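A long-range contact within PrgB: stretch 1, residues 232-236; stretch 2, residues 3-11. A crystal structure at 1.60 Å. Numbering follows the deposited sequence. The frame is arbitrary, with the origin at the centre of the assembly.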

# COMPACT_ATOMS: atom_id res chain seq x y z
N LYS A 232 2.64 -7.18 -12.75
CA LYS A 232 3.96 -7.42 -13.33
C LYS A 232 4.51 -6.08 -13.80
O LYS A 232 3.77 -5.11 -13.94
CB LYS A 232 3.95 -8.44 -14.51
CG LYS A 232 2.79 -8.31 -15.50
CD LYS A 232 2.72 -9.51 -16.49
CE LYS A 232 2.34 -10.86 -15.82
NZ LYS A 232 1.74 -11.91 -16.74
N LYS A 233 5.83 -6.02 -13.99
CA LYS A 233 6.50 -4.76 -14.28
C LYS A 233 6.13 -4.21 -15.66
O LYS A 233 6.20 -4.92 -16.66
CB LYS A 233 8.02 -4.92 -14.19
CG LYS A 233 8.73 -3.57 -14.22
CD LYS A 233 10.22 -3.69 -13.98
CE LYS A 233 10.78 -2.32 -13.62
NZ LYS A 233 12.23 -2.27 -13.92
N GLN A 234 5.76 -2.94 -15.70
CA GLN A 234 5.33 -2.28 -16.92
C GLN A 234 6.43 -1.39 -17.48
O GLN A 234 7.46 -1.16 -16.84
CB GLN A 234 4.07 -1.45 -16.66
CG GLN A 234 2.99 -2.29 -16.09
CD GLN A 234 2.68 -3.44 -17.00
OE1 GLN A 234 2.63 -4.59 -16.57
NE2 GLN A 234 2.50 -3.14 -18.28
N ALA A 235 6.17 -0.85 -18.67
CA ALA A 235 7.18 -0.04 -19.34
C ALA A 235 7.52 1.20 -18.54
O ALA A 235 8.63 1.72 -18.66
CB ALA A 235 6.71 0.36 -20.74
N ASP A 236 6.59 1.66 -17.70
CA ASP A 236 6.81 2.86 -16.91
C ASP A 236 7.54 2.58 -15.60
O ASP A 236 7.70 3.50 -14.78
CB ASP A 236 5.48 3.58 -16.65
CG ASP A 236 4.43 2.69 -15.97
OD1 ASP A 236 4.83 1.81 -15.19
OD2 ASP A 236 3.22 2.88 -16.22
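Stretch 2 (3-11) EPYEKEVAE

Stretch 2 is helical from Pro4 to Glu11, and the helix continues later in the chain. It lies on the strand end and following loop of stretch 1. The two run in opposite order: the CA atoms of Ala235 and Lys7 are 4.7 Å apart, and those of Gln234 and Ala10 are 5.7 Å apart.

Glu3 reaches the loop with the end of its side chain. Water 1 lies 2.7 Å from Glu3 OE2 and 3.0 Å from Gln234 O, within hydrogen-bonding reach of both. The water sits between a side chain of stretch 2 and the backbone of stretch 1. Pro4 and Tyr5 make no contact with stretch 1.

Glu6 points toward stretch 1. Its OE2 forms a salt bridge with Lys233 NZ at 3.2 Å, with NZ as hydrogen-bond donor. The extended, all-t side chain of Lys233 carries the amine out to the helix. One turn back from Ala10, Lys7 places CG 3.6 Å from Ala235 CB, an aliphatic contact. Glu8 and Val9 make no contact with stretch 1.

Ala10 is buried and points toward stretch 1. Its CB packs tightly on the backbone, 3.1 Å from Lys233 O and 4.4 Å from Gln234 CA. Glu11 makes no contact with stretch 1.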

# COMPACT_ATOMS: atom_id res chain seq x y z
N GLU A 3 17.01 0.04 -20.83
CA GLU A 3 15.58 0.21 -20.61
C GLU A 3 14.71 -0.33 -21.77
O GLU A 3 13.71 -1.00 -21.50
CB GLU A 3 15.24 1.68 -20.32
CG GLU A 3 13.78 1.95 -19.90
CD GLU A 3 13.35 1.13 -18.69
OE1 GLU A 3 14.21 0.81 -17.84
OE2 GLU A 3 12.15 0.78 -18.59
N PRO A 4 15.06 -0.04 -23.04
CA PRO A 4 14.25 -0.61 -24.14
C PRO A 4 14.08 -2.12 -24.08
O PRO A 4 13.04 -2.63 -24.51
CB PRO A 4 15.02 -0.16 -25.39
CG PRO A 4 15.61 1.14 -24.99
CD PRO A 4 16.03 0.95 -23.56
N TYR A 5 15.06 -2.86 -23.55
CA TYR A 5 14.93 -4.31 -23.47
C TYR A 5 14.03 -4.78 -22.33
O TYR A 5 13.57 -5.93 -22.36
CB TYR A 5 16.32 -4.95 -23.34
CG TYR A 5 16.84 -5.00 -21.91
CD1 TYR A 5 16.51 -6.04 -21.06
CD2 TYR A 5 17.67 -3.97 -21.41
CE1 TYR A 5 16.97 -6.07 -19.76
CE2 TYR A 5 18.15 -4.01 -20.11
CZ TYR A 5 17.79 -5.06 -19.29
OH TYR A 5 18.25 -5.13 -18.00
N GLU A 6 13.81 -3.94 -21.30
CA GLU A 6 12.87 -4.30 -20.22
C GLU A 6 11.43 -4.08 -20.66
O GLU A 6 10.54 -4.85 -20.28
CB GLU A 6 13.16 -3.48 -18.95
CG GLU A 6 14.62 -3.31 -18.57
CD GLU A 6 14.80 -2.27 -17.47
OE1 GLU A 6 15.79 -1.51 -17.53
OE2 GLU A 6 13.95 -2.21 -16.56
N LYS A 7 11.17 -3.00 -21.42
CA LYS A 7 9.87 -2.82 -22.06
C LYS A 7 9.53 -4.01 -22.95
O LYS A 7 8.38 -4.47 -22.97
CB LYS A 7 9.86 -1.52 -22.87
CG LYS A 7 10.05 -0.25 -22.04
CD LYS A 7 10.38 0.96 -22.89
CE LYS A 7 10.05 2.26 -22.16
NZ LYS A 7 11.19 3.21 -22.09
N GLU A 8 10.52 -4.54 -23.68
CA GLU A 8 10.28 -5.71 -24.51
C GLU A 8 10.02 -6.95 -23.67
O GLU A 8 9.18 -7.78 -24.04
CB GLU A 8 11.47 -5.94 -25.46
CG GLU A 8 11.10 -6.59 -26.79
CD GLU A 8 10.02 -5.82 -27.54
OE1 GLU A 8 9.45 -6.40 -28.50
OE2 GLU A 8 9.74 -4.64 -27.20
N VAL A 9 10.71 -7.08 -22.53
CA VAL A 9 10.45 -8.19 -21.60
C VAL A 9 9.05 -8.07 -21.00
O VAL A 9 8.31 -9.05 -20.92
CB VAL A 9 11.53 -8.24 -20.51
CG1 VAL A 9 11.12 -9.18 -19.38
CG2 VAL A 9 12.87 -8.66 -21.09
N ALA A 10 8.68 -6.86 -20.55
CA ALA A 10 7.33 -6.64 -20.04
C ALA A 10 6.28 -7.01 -21.08
O ALA A 10 5.30 -7.71 -20.76
CB ALA A 10 7.18 -5.18 -19.61
N GLU A 11 6.48 -6.59 -22.34
CA GLU A 11 5.47 -6.71 -23.40
C GLU A 11 5.18 -8.17 -23.76
O GLU A 11 4.02 -8.55 -23.94
CB GLU A 11 5.95 -5.93 -24.63
CG GLU A 11 4.90 -5.18 -25.43
CD GLU A 11 3.81 -6.08 -26.00
OE1 GLU A 11 2.72 -5.55 -26.34
OE2 GLU A 11 4.05 -7.31 -26.10
O HOH W 1 10.39 -0.64 -17.17